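Local coordinates for protein succinylglutamate desuccinylase/aspartoacylase (Shewanella frigidimarina, PDB 3LWU) that binds zinc and probably acts as a hydrolase of the succinylglutamate desuccinylase/aspartoacylase family, cleaving ester-type bonds, at residues Y57-V62 / L178-A182; V129-W134 / A149-M153; G280-Y284 / K294-A298; I321-V327 / E377-V381. All coordinates share one frame; numbering follows the deposited sequence. Where two conformers were deposited one is given.

In the fold
Interaction 1 is the one closest to the metal: the side chain of its Val62 lies about 7 Å from the zinc ion bound by His63, Glu66 and His192. Interaction 2 falls within the chain span that interaction 1 closes, between Val62 and Leu178, and its centre is 22 Å from that of interaction 1, with nearest atoms about 6 Å apart. Interaction 3, 21 Å from interaction 1 between centres, ties helix 271-287 to the loop that follows it. Interaction 4 joins two strands of the C-terminal beta-rich part and is remote from the rest: its centre is 44 Å from that of interaction 2, on the opposite side of the chain's centre.

Interaction 1. Residues Y57-V62 / L178-A182; sequences YIQANV and LQAMA
Tyr57 lays one face of its ring against the last turn of helix 170-182, with Ala182 N over the ring centre and Met181 C nearer the rim. The ring stands off the strand because CG is anti to the backbone N (chi1 171°). Ala182 CB sits against Tyr57 CD2 at 3.7 Å, while on the CE1 side Met181 CB comes to 3.7 Å from Tyr57 CE1. Met181, present as selenomethionine, bends at its chi3 and brings CE to 3.6 Å from Tyr57 OH; its selenium makes an oblique Met-aromatic contact, 5.5 Å from the ring centroid. Tyr57 OH donates to Gln59 OE1 at 2.8 Å, in the carbonyl plane and on a lone pair. Gln59 CG is folded between its own backbone N and carbonyl carbon (chi1 65°), and this helps bring the amide to the hydroxyl. OE1 then rests 3.5 Å from Leu178 CB, the two side chains crossing nearly at a right angle. The amide is held at its other end too, NE2 donating to Asp190 and Tyr124. A leucine in place of Tyr57 would probably leave Gln59 OE1 without its donor and open a gap beneath Ala182. Farther along, Leu178 CD1 meets Val62 CG2 at 3.8 Å. Strand and helix run nearly antiparallel here, at 151°. This is helix-on-sheet packing in the alpha/beta domain of a zinc-binding, probable hydrolase, and the strand leads into the metal site, Val62 being followed by the zinc ligand His63.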
loop_
_atom_site.group_PDB
_atom_site.type_symbol
_atom_site.label_atom_id
_atom_site.label_comp_id
_atom_site.label_asym_id
_atom_site.label_seq_id
_atom_site.Cartn_x
_atom_site.Cartn_y
_atom_site.Cartn_z
ATOM N N TYR A 57 -23.177 23.113 -10.334
ATOM C CA TYR A 57 -22.027 22.227 -10.602
ATOM C C TYR A 57 -22.077 21.123 -9.571
ATOM O O TYR A 57 -22.165 21.385 -8.371
ATOM C CB TYR A 57 -20.705 22.972 -10.496
ATOM C CG TYR A 57 -19.487 22.070 -10.555
ATOM C CD1 TYR A 57 -19.008 21.599 -11.776
ATOM C CD2 TYR A 57 -18.843 21.659 -9.402
ATOM C CE1 TYR A 57 -17.930 20.803 -11.850
ATOM C CE2 TYR A 57 -17.751 20.815 -9.466
ATOM C CZ TYR A 57 -17.296 20.395 -10.698
ATOM O OH TYR A 57 -16.197 19.576 -10.805
ATOM N N ILE A 58 -22.102 19.890 -10.044
ATOM C CA ILE A 58 -22.225 18.726 -9.174
ATOM C C ILE A 58 -21.091 17.786 -9.493
ATOM O O ILE A 58 -20.923 17.461 -10.653
ATOM C CB ILE A 58 -23.535 17.997 -9.434
ATOM C CG1 ILE A 58 -24.726 18.934 -9.186
ATOM C CG2 ILE A 58 -23.647 16.753 -8.524
ATOM C CD1 ILE A 58 -26.131 18.298 -9.532
ATOM N N GLN A 59 -20.301 17.379 -8.499
ATOM C CA GLN A 59 -19.206 16.437 -8.710
ATOM C C GLN A 59 -19.289 15.294 -7.704
ATOM O O GLN A 59 -19.872 15.445 -6.656
ATOM C CB GLN A 59 -17.822 17.098 -8.656
ATOM C CG GLN A 59 -17.410 17.711 -7.278
ATOM C CD GLN A 59 -15.985 18.214 -7.260
ATOM O OE1 GLN A 59 -15.474 18.659 -8.286
ATOM N NE2 GLN A 59 -15.326 18.133 -6.088
ATOM N N ALA A 60 -18.733 14.143 -8.062
ATOM C CA ALA A 60 -18.649 13.003 -7.163
ATOM C C ALA A 60 -17.263 12.392 -7.175
ATOM O O ALA A 60 -16.533 12.519 -8.180
ATOM C CB ALA A 60 -19.691 11.901 -7.571
ATOM N N ASN A 61 -16.915 11.714 -6.071
ATOM C CA ASN A 61 -15.879 10.637 -6.078
ATOM C C ASN A 61 -14.467 11.193 -6.112
ATOM O O ASN A 61 -13.547 10.533 -6.549
ATOM C CB ASN A 61 -16.151 9.669 -7.246
ATOM C CG ASN A 61 -15.610 8.227 -7.046
ATOM O OD1 ASN A 61 -15.791 7.418 -7.951
ATOM N ND2 ASN A 61 -14.998 7.900 -5.883
ATOM N N VAL A 62 -14.284 12.405 -5.576
ATOM C CA VAL A 62 -12.943 12.939 -5.382
ATOM C C VAL A 62 -12.135 12.075 -4.426
ATOM O O VAL A 62 -10.917 11.914 -4.572
ATOM C CB VAL A 62 -12.982 14.376 -4.896
ATOM C CG1 VAL A 62 -11.600 14.817 -4.440
ATOM C CG2 VAL A 62 -13.487 15.274 -6.025
ATOM N N LEU A 178 -10.961 21.235 -11.006
ATOM C CA LEU A 178 -12.343 21.079 -10.548
ATOM C C LEU A 178 -12.927 22.402 -10.054
ATOM O O LEU A 178 -14.086 22.709 -10.310
ATOM C CB LEU A 178 -12.442 20.030 -9.453
ATOM C CG LEU A 178 -11.998 18.604 -9.868
ATOM C CD1 LEU A 178 -12.102 17.657 -8.678
ATOM C CD2 LEU A 178 -12.759 18.033 -11.085
ATOM N N GLN A 179 -12.111 23.170 -9.341
ATOM C CA GLN A 179 -12.534 24.377 -8.677
ATOM C C GLN A 179 -12.870 25.447 -9.722
ATOM O O GLN A 179 -13.837 26.238 -9.537
ATOM C CB GLN A 179 -11.414 24.843 -7.725
ATOM C CG GLN A 179 -11.738 26.050 -6.852
ATOM C CD GLN A 179 -10.660 26.358 -5.786
ATOM O OE1 GLN A 179 -9.865 25.495 -5.393
ATOM N NE2 GLN A 179 -10.661 27.589 -5.301
ATOM N N ALA A 180 -12.078 25.483 -10.800
ATOM C CA ALA A 180 -12.295 26.430 -11.908
ATOM C C ALA A 180 -13.694 26.266 -12.474
ATOM O O ALA A 180 -14.360 27.254 -12.758
ATOM C CB ALA A 180 -11.278 26.229 -13.010
HETATM N N MSE A 181 -14.156 25.016 -12.607
HETATM C CA MSE A 181 -15.545 24.767 -13.030
HETATM C C MSE A 181 -16.557 25.130 -11.930
HETATM O O MSE A 181 -17.584 25.759 -12.214
HETATM C CB MSE A 181 -15.733 23.318 -13.453
HETATM C CG MSE A 181 -15.071 22.965 -14.762
HETATM SE SE MSE A 181 -15.403 21.069 -15.230
HETATM C CE MSE A 181 -14.308 20.283 -13.825
ATOM N N ALA A 182 -16.266 24.760 -10.682
ATOM C CA ALA A 182 -17.190 25.017 -9.567
ATOM C C ALA A 182 -17.452 26.513 -9.402
ATOM O O ALA A 182 -18.578 26.944 -9.117
ATOM C CB ALA A 182 -16.647 24.414 -8.253
#

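Interaction 2. Residues V129-W134 / A149-M153; sequences VDIQNW and AYRSM
Trp134, whose N donates to Asp130 O at 2.9 Å in the first turn of helix 131-138, lays one face of its indole against Tyr150 and Met153 of helix 143-160. Asp130 is the N-cap of that turn, its OD1 also taking a weak bond from Asn133 N. Tyr150 presents an edge to the six-membered ring: CD1 is 3.6 Å from Trp134 CZ3 and the planes stand at 74°, an edge-to-face (T-shaped) pair. Over the five-membered ring of the same face comes Met153 CE, 17° off the normal, a CH-pi contact. The Met153 chain, here selenomethionine, bends at chi2 (-93°) and again at chi3, which turns the methyl onto the indole. That methyl also meets Val129 CG2 tip to tip, 3.9 Å away. Ala149 CB flanks the indole at Trp134 CZ2, also at 3.9 Å. The Tyr150 hydroxyl is bonded to Pro237 O of helix 230-247, and Val129 CG2 lies 3.9 Å from Tyr150 OH, with Ile131 CD1 close by. His138 stacks on Trp134, and Trp238 meets Tyr150 edge-to-face. Two helices that follow each other in the chain thus meet near the surface, away from the zinc. No hydrogen bond passes between the segments, so the attachment depends on ring and methyl contacts, with the one buried hydroxyl satisfied by a third helix.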
loop_
_atom_site.group_PDB
_atom_site.type_symbol
_atom_site.label_atom_id
_atom_site.label_comp_id
_atom_site.label_asym_id
_atom_site.label_seq_id
_atom_site.Cartn_x
_atom_site.Cartn_y
_atom_site.Cartn_z
ATOM N N VAL A 129 -8.243 36.904 -1.036
ATOM C CA VAL A 129 -8.607 38.133 -1.754
ATOM C C VAL A 129 -8.398 39.331 -0.841
ATOM O O VAL A 129 -8.864 39.313 0.291
ATOM C CB VAL A 129 -10.106 38.129 -2.179
ATOM C CG1 VAL A 129 -10.472 39.448 -2.886
ATOM C CG2 VAL A 129 -10.450 36.898 -3.055
ATOM N N ASP A 130 -7.718 40.372 -1.315
ATOM C CA ASP A 130 -7.666 41.610 -0.557
ATOM C C ASP A 130 -9.018 42.276 -0.771
ATOM O O ASP A 130 -9.263 42.946 -1.788
ATOM C CB ASP A 130 -6.522 42.496 -1.008
ATOM C CG ASP A 130 -6.507 43.849 -0.307
ATOM O OD1 ASP A 130 -7.422 44.200 0.493
ATOM O OD2 ASP A 130 -5.547 44.577 -0.578
ATOM N N ILE A 131 -9.896 42.069 0.201
ATOM C CA ILE A 131 -11.311 42.304 -0.017
ATOM C C ILE A 131 -11.639 43.781 0.029
ATOM O O ILE A 131 -12.442 44.232 -0.764
ATOM C CB ILE A 131 -12.213 41.496 0.967
ATOM C CG1 ILE A 131 -13.685 41.660 0.573
ATOM C CG2 ILE A 131 -11.979 41.934 2.426
ATOM C CD1 ILE A 131 -13.982 41.262 -0.880
ATOM N N GLN A 132 -10.990 44.518 0.931
ATOM C CA GLN A 132 -11.165 45.978 1.034
ATOM C C GLN A 132 -10.791 46.638 -0.296
ATOM O O GLN A 132 -11.494 47.507 -0.793
ATOM C CB GLN A 132 -10.291 46.601 2.146
ATOM C CG GLN A 132 -10.213 45.849 3.501
ATOM C CD GLN A 132 -9.030 46.326 4.374
ATOM O OE1 GLN A 132 -7.955 45.701 4.396
ATOM N NE2 GLN A 132 -9.222 47.444 5.079
ATOM N N ASN A 133 -9.668 46.208 -0.857
ATOM C CA ASN A 133 -9.160 46.772 -2.097
ATOM C C ASN A 133 -10.007 46.406 -3.312
ATOM O O ASN A 133 -10.357 47.279 -4.124
ATOM C CB ASN A 133 -7.728 46.292 -2.327
ATOM C CG ASN A 133 -7.034 47.071 -3.414
ATOM O OD1 ASN A 133 -6.489 48.142 -3.158
ATOM N ND2 ASN A 133 -7.067 46.551 -4.644
ATOM N N TRP A 134 -10.335 45.114 -3.432
ATOM C CA TRP A 134 -11.082 44.629 -4.577
ATOM C C TRP A 134 -12.431 45.342 -4.640
ATOM O O TRP A 134 -12.861 45.809 -5.722
ATOM C CB TRP A 134 -11.258 43.077 -4.559
ATOM C CG TRP A 134 -11.836 42.602 -5.873
ATOM C CD1 TRP A 134 -11.137 42.173 -6.972
ATOM C CD2 TRP A 134 -13.228 42.576 -6.255
ATOM N NE1 TRP A 134 -12.006 41.863 -7.996
ATOM C CE2 TRP A 134 -13.290 42.104 -7.582
ATOM C CE3 TRP A 134 -14.425 42.878 -5.592
ATOM C CZ2 TRP A 134 -14.489 41.961 -8.262
ATOM C CZ3 TRP A 134 -15.624 42.724 -6.275
ATOM C CH2 TRP A 134 -15.646 42.276 -7.593
ATOM N N ALA A 149 -18.166 40.277 -12.038
ATOM C CA ALA A 149 -16.719 40.578 -11.994
ATOM C C ALA A 149 -15.975 39.674 -11.012
ATOM O O ALA A 149 -14.907 39.130 -11.312
ATOM C CB ALA A 149 -16.470 42.021 -11.641
ATOM N N TYR A 150 -16.561 39.508 -9.835
ATOM C CA TYR A 150 -15.976 38.699 -8.785
ATOM C C TYR A 150 -15.817 37.253 -9.212
ATOM O O TYR A 150 -14.826 36.652 -8.884
ATOM C CB TYR A 150 -16.830 38.762 -7.522
ATOM C CG TYR A 150 -16.123 38.405 -6.234
ATOM C CD1 TYR A 150 -15.155 39.244 -5.706
ATOM C CD2 TYR A 150 -16.473 37.280 -5.506
ATOM C CE1 TYR A 150 -14.500 38.944 -4.504
ATOM C CE2 TYR A 150 -15.826 36.970 -4.293
ATOM C CZ TYR A 150 -14.844 37.810 -3.813
ATOM O OH TYR A 150 -14.220 37.559 -2.632
ATOM N N ARG A 151 -16.791 36.705 -9.921
ATOM C CA ARG A 151 -16.717 35.337 -10.418
ATOM C C ARG A 151 -15.621 35.190 -11.470
ATOM O O ARG A 151 -14.871 34.201 -11.442
ATOM C CB ARG A 151 -18.075 34.855 -10.974
ATOM C CG ARG A 151 -18.040 33.570 -11.770
ATOM C CD ARG A 151 -19.461 33.064 -12.089
ATOM N NE ARG A 151 -20.123 32.495 -10.898
ATOM C CZ ARG A 151 -21.065 33.108 -10.166
ATOM N NH1 ARG A 151 -21.498 34.316 -10.489
ATOM N NH2 ARG A 151 -21.585 32.503 -9.094
ATOM N N SER A 152 -15.527 36.145 -12.398
ATOM C CA SER A 152 -14.424 36.118 -13.384
ATOM C C SER A 152 -13.065 36.072 -12.720
ATOM O O SER A 152 -12.178 35.381 -13.210
ATOM C CB SER A 152 -14.421 37.329 -14.292
ATOM O OG SER A 152 -15.690 37.461 -14.875
HETATM N N MSE A 153 -12.908 36.826 -11.633
HETATM C CA MSE A 153 -11.642 36.886 -10.920
HETATM C C MSE A 153 -11.347 35.556 -10.258
HETATM O O MSE A 153 -10.212 35.078 -10.342
HETATM C CB MSE A 153 -11.627 38.000 -9.874
HETATM C CG MSE A 153 -10.337 38.031 -9.052
HETATM SE SE MSE A 153 -10.437 37.030 -7.409
HETATM C CE MSE A 153 -11.865 38.075 -6.524
#

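Interaction 3. Residues G280-Y284 / K294-A298; sequences GILAY and KVNPA
Ala283 and Val295 bring their CA atoms to 4.9 Å, where the chain leaving helix 271-287 doubles back and lies in extended form along the helix it has just left. It is a helix-and-loop packing in which no direct hydrogen bond joins the two backbones. Instead Ala283 CA points its hydrogen at Val295 O, 3.4 Å away and with 151° at the hydrogen, and a water bridges the carbonyls. That water donates to Ala283 O at 2.8 Å and to Val295 O at 2.6 Å, so Val295 O is approached by both a C-H and a water. Val295 N is taken up by Ser286 farther along the helix. Of the side chains, Val295 points toward the helix. With CG1 anti to the backbone N (chi1 177°), that methyl reaches over the peptide between Leu282 and Ala283, 4.3 Å from Leu282 CB. The small Ala283 lets the following residues come close: its CB is 3.7 Å from Pro297 CA and 3.9 Å from Asn296 O. Leu282 continues into the interior, packing on Leu76, Leu79 and Leu80 of helix 68-80, while Tyr284, directed away from the loop, meets Phe259 edge-to-face. The loop thus lines one flank of the helix before the chain enters strand 303-306. Outside this seam, the extended Lys294 chain turns at its last torsion and NZ donates to a lone pair of Asn296 OD1 at 3.1 Å, in the carbonyl plane.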
loop_
_atom_site.group_PDB
_atom_site.type_symbol
_atom_site.label_atom_id
_atom_site.label_comp_id
_atom_site.label_asym_id
_atom_site.label_seq_id
_atom_site.Cartn_x
_atom_site.Cartn_y
_atom_site.Cartn_z
ATOM N N GLY A 280 -34.057 14.234 -3.503
ATOM C CA GLY A 280 -33.810 15.330 -2.550
ATOM C C GLY A 280 -33.029 16.477 -3.172
ATOM O O GLY A 280 -33.372 17.652 -2.971
ATOM N N ILE A 281 -31.998 16.143 -3.946
ATOM C CA ILE A 281 -31.294 17.132 -4.734
ATOM C C ILE A 281 -32.255 17.900 -5.652
ATOM O O ILE A 281 -32.177 19.110 -5.737
ATOM C CB ILE A 281 -30.105 16.536 -5.561
ATOM C CG1 ILE A 281 -28.989 16.051 -4.615
ATOM C CG2 ILE A 281 -29.569 17.592 -6.549
ATOM C CD1 ILE A 281 -27.788 15.274 -5.323
ATOM N N LEU A 282 -33.141 17.183 -6.337
ATOM C CA LEU A 282 -34.127 17.840 -7.206
ATOM C C LEU A 282 -35.076 18.742 -6.439
ATOM O O LEU A 282 -35.507 19.770 -6.948
ATOM C CB LEU A 282 -34.919 16.810 -8.003
ATOM C CG LEU A 282 -34.169 16.264 -9.221
ATOM C CD1 LEU A 282 -34.879 15.014 -9.756
ATOM C CD2 LEU A 282 -34.092 17.322 -10.341
ATOM N N ALA A 283 -35.407 18.352 -5.217
ATOM C CA ALA A 283 -36.212 19.203 -4.361
ATOM C C ALA A 283 -35.481 20.520 -4.187
ATOM O O ALA A 283 -36.081 21.570 -4.357
ATOM C CB ALA A 283 -36.493 18.539 -3.012
ATOM N N TYR A 284 -34.186 20.489 -3.886
ATOM C CA TYR A 284 -33.455 21.762 -3.720
ATOM C C TYR A 284 -33.342 22.588 -5.017
ATOM O O TYR A 284 -33.540 23.825 -4.998
ATOM C CB TYR A 284 -32.062 21.543 -3.101
ATOM C CG TYR A 284 -31.309 22.830 -2.916
ATOM C CD1 TYR A 284 -31.726 23.779 -1.983
ATOM C CD2 TYR A 284 -30.212 23.122 -3.687
ATOM C CE1 TYR A 284 -31.047 24.961 -1.823
ATOM C CE2 TYR A 284 -29.524 24.294 -3.532
ATOM C CZ TYR A 284 -29.934 25.216 -2.607
ATOM O OH TYR A 284 -29.250 26.412 -2.479
ATOM N N LYS A 294 -42.196 22.009 -9.655
ATOM C CA LYS A 294 -42.199 21.951 -8.219
ATOM C C LYS A 294 -41.943 20.513 -7.813
ATOM O O LYS A 294 -42.744 19.646 -8.101
ATOM C CB LYS A 294 -43.534 22.428 -7.653
ATOM C CG LYS A 294 -43.554 22.540 -6.119
ATOM C CD LYS A 294 -44.587 23.585 -5.641
ATOM C CE LYS A 294 -44.795 23.523 -4.123
ATOM N NZ LYS A 294 -45.720 22.392 -3.725
ATOM N N VAL A 295 -40.807 20.252 -7.183
ATOM C CA VAL A 295 -40.529 18.949 -6.617
ATOM C C VAL A 295 -40.424 19.155 -5.113
ATOM O O VAL A 295 -39.574 19.917 -4.649
ATOM C CB VAL A 295 -39.233 18.401 -7.136
ATOM C CG1 VAL A 295 -38.928 17.022 -6.457
ATOM C CG2 VAL A 295 -39.279 18.329 -8.694
ATOM N N ASN A 296 -41.312 18.521 -4.360
ATOM C CA ASN A 296 -41.337 18.693 -2.906
ATOM C C ASN A 296 -40.250 17.865 -2.214
ATOM O O ASN A 296 -39.924 16.779 -2.664
ATOM C CB ASN A 296 -42.690 18.280 -2.323
ATOM C CG ASN A 296 -43.788 19.309 -2.579
ATOM O OD1 ASN A 296 -43.549 20.529 -2.600
ATOM N ND2 ASN A 296 -45.009 18.820 -2.724
ATOM N N PRO A 297 -39.703 18.388 -1.105
ATOM C CA PRO A 297 -38.760 17.645 -0.268
ATOM C C PRO A 297 -39.425 16.405 0.326
ATOM O O PRO A 297 -40.622 16.394 0.475
ATOM C CB PRO A 297 -38.403 18.636 0.844
ATOM C CG PRO A 297 -39.380 19.758 0.764
ATOM C CD PRO A 297 -39.985 19.740 -0.598
ATOM N N ALA A 298 -38.668 15.378 0.667
ATOM C CA ALA A 298 -39.228 14.206 1.337
ATOM C C ALA A 298 -39.664 14.572 2.760
ATOM O O ALA A 298 -39.127 15.505 3.356
ATOM C CB ALA A 298 -38.204 13.048 1.364
HETATM O O HOH W 1 -38.666 21.949 -3.261
#

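Interaction 4. Residues I321-V327 / E377-V381; sequences IEYCASV and ELYKV
Tyr379 OH makes an unusually short hydrogen bond of 2.5 Å to Ala325 O, a length to be taken with some caution. It ties strand 377-382 to the loop just after strand 319-323, two strands that belong to different sheets of the C-terminal beta-rich part. They lie 9.7 Å apart here, at 21°, too far to pair directly, and side chains fill the distance. Tyr379 belongs to a classic beta bulge, Leu378 and Tyr379 both facing Phe313 of strand 310-314. Its CG is anti to the carbonyl carbon (chi1 -83°), and the ring reaches across to the loop after Tyr323. The hydroxyl meets Ala325 O in the carbonyl plane, on a lone pair, with a C=O...donor angle of 128°. Ala325 CB lies 3.7 Å from Tyr379 OH. The Tyr323 and Tyr379 side chains run antiparallel past one another, their planes oblique, with Tyr379 CE1 at the edge of the Tyr323 ring, 3.7 Å from its CD1. A phenylalanine in place of Tyr379 would probably leave Ala325 O without this donor and set the loop around Ala325 freer to shift. His366 stacks on the Tyr323 ring, and Ser369 O accepts from its hydroxyl. At the other end of the contact, Leu378 CD2 wedges between the tyrosine hydroxyl and Ile321, 4.1 Å from Tyr323 OH and 4.0 Å from Ile321 CG1.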
loop_
_atom_site.group_PDB
_atom_site.type_symbol
_atom_site.label_atom_id
_atom_site.label_comp_id
_atom_site.label_asym_id
_atom_site.label_seq_id
_atom_site.Cartn_x
_atom_site.Cartn_y
_atom_site.Cartn_z
ATOM N N ILE A 321 -12.735 -4.975 17.272
ATOM C CA ILE A 321 -13.863 -4.154 17.552
ATOM C C ILE A 321 -15.194 -4.657 16.995
ATOM O O ILE A 321 -15.328 -4.935 15.790
ATOM C CB ILE A 321 -13.647 -2.747 16.986
ATOM C CG1 ILE A 321 -12.347 -2.160 17.533
ATOM C CG2 ILE A 321 -14.848 -1.815 17.382
ATOM C CD1 ILE A 321 -12.393 -1.935 19.036
ATOM N N GLU A 322 -16.166 -4.744 17.909
ATOM C CA GLU A 322 -17.558 -4.892 17.529
ATOM C C GLU A 322 -18.279 -3.548 17.686
ATOM O O GLU A 322 -18.267 -2.924 18.746
ATOM C CB GLU A 322 -18.281 -5.997 18.322
ATOM C CG GLU A 322 -19.704 -6.254 17.774
ATOM C CD GLU A 322 -20.321 -7.571 18.223
ATOM O OE1 GLU A 322 -19.605 -8.453 18.733
ATOM O OE2 GLU A 322 -21.543 -7.714 18.062
ATOM N N TYR A 323 -18.868 -3.093 16.581
ATOM C CA TYR A 323 -19.524 -1.794 16.506
ATOM C C TYR A 323 -20.966 -1.988 16.933
ATOM O O TYR A 323 -21.752 -2.467 16.160
ATOM C CB TYR A 323 -19.403 -1.196 15.080
ATOM C CG TYR A 323 -17.949 -0.908 14.731
ATOM C CD1 TYR A 323 -17.323 0.237 15.170
ATOM C CD2 TYR A 323 -17.194 -1.820 14.001
ATOM C CE1 TYR A 323 -15.991 0.484 14.895
ATOM C CE2 TYR A 323 -15.880 -1.593 13.736
ATOM C CZ TYR A 323 -15.275 -0.445 14.184
ATOM O OH TYR A 323 -13.935 -0.239 13.932
ATOM N N CYS A 324 -21.291 -1.685 18.184
ATOM C CA CYS A 324 -22.634 -1.908 18.706
ATOM C C CYS A 324 -23.596 -0.813 18.323
ATOM O O CYS A 324 -24.755 -1.073 18.100
ATOM C CB CYS A 324 -22.615 -1.983 20.238
ATOM S SG CYS A 324 -21.558 -3.242 20.808
ATOM N N ALA A 325 -23.153 0.433 18.299
ATOM C CA ALA A 325 -24.100 1.534 18.083
ATOM C C ALA A 325 -24.342 1.674 16.606
ATOM O O ALA A 325 -23.396 1.858 15.828
ATOM C CB ALA A 325 -23.565 2.840 18.639
ATOM N N SER A 326 -25.608 1.653 16.223
ATOM C CA SER A 326 -26.013 1.886 14.827
ATOM C C SER A 326 -25.821 3.329 14.384
ATOM O O SER A 326 -26.214 4.268 15.074
ATOM C CB SER A 326 -27.506 1.561 14.662
ATOM O OG SER A 326 -27.754 0.193 14.907
ATOM N N VAL A 327 -25.283 3.516 13.191
ATOM C CA VAL A 327 -25.143 4.864 12.649
ATOM C C VAL A 327 -26.517 5.465 12.364
ATOM O O VAL A 327 -27.425 4.754 11.954
ATOM C CB VAL A 327 -24.253 4.860 11.393
ATOM C CG1 VAL A 327 -22.839 4.495 11.805
ATOM C CG2 VAL A 327 -24.823 3.898 10.227
ATOM N N GLU A 377 -9.358 6.166 14.877
ATOM C CA GLU A 377 -10.704 6.751 14.936
ATOM C C GLU A 377 -11.749 5.642 14.917
ATOM O O GLU A 377 -11.688 4.814 14.037
ATOM C CB GLU A 377 -10.940 7.632 13.720
ATOM C CG GLU A 377 -12.334 8.300 13.657
ATOM C CD GLU A 377 -12.906 8.314 12.224
ATOM O OE1 GLU A 377 -13.243 7.205 11.639
ATOM O OE2 GLU A 377 -13.001 9.417 11.688
ATOM N N LEU A 378 -12.639 5.575 15.907
ATOM C CA LEU A 378 -13.643 4.506 15.961
ATOM C C LEU A 378 -14.936 5.018 15.382
ATOM O O LEU A 378 -15.492 4.390 14.503
ATOM C CB LEU A 378 -13.878 3.957 17.379
ATOM C CG LEU A 378 -12.822 3.049 18.000
ATOM C CD1 LEU A 378 -13.215 2.632 19.411
ATOM C CD2 LEU A 378 -12.535 1.864 17.119
ATOM N N TYR A 379 -15.417 6.141 15.920
ATOM C CA TYR A 379 -16.625 6.804 15.473
ATOM C C TYR A 379 -16.457 8.318 15.391
ATOM O O TYR A 379 -15.630 8.933 16.091
ATOM C CB TYR A 379 -17.792 6.600 16.456
ATOM C CG TYR A 379 -18.607 5.325 16.368
ATOM C CD1 TYR A 379 -18.188 4.155 17.021
ATOM C CD2 TYR A 379 -19.867 5.309 15.744
ATOM C CE1 TYR A 379 -18.952 2.996 16.982
ATOM C CE2 TYR A 379 -20.636 4.133 15.689
ATOM C CZ TYR A 379 -20.172 2.978 16.320
ATOM O OH TYR A 379 -20.917 1.809 16.335
ATOM N N LYS A 380 -17.331 8.925 14.601
ATOM C CA LYS A 380 -17.660 10.341 14.763
ATOM C C LYS A 380 -19.110 10.432 15.193
ATOM O O LYS A 380 -19.976 9.757 14.605
ATOM C CB LYS A 380 -17.451 11.116 13.484
ATOM C CG LYS A 380 -16.010 11.256 13.013
ATOM C CD LYS A 380 -15.962 12.576 12.328
ATOM C CE LYS A 380 -14.970 12.754 11.244
ATOM N NZ LYS A 380 -15.311 14.156 10.785
ATOM N N VAL A 381 -19.369 11.236 16.221
ATOM C CA VAL A 381 -20.672 11.336 16.804
ATOM C C VAL A 381 -21.075 12.824 16.953
ATOM O O VAL A 381 -20.237 13.686 17.212
ATOM C CB VAL A 381 -20.724 10.631 18.180
ATOM C CG1 VAL A 381 -20.221 9.153 18.082
ATOM C CG2 VAL A 381 -19.953 11.437 19.235
#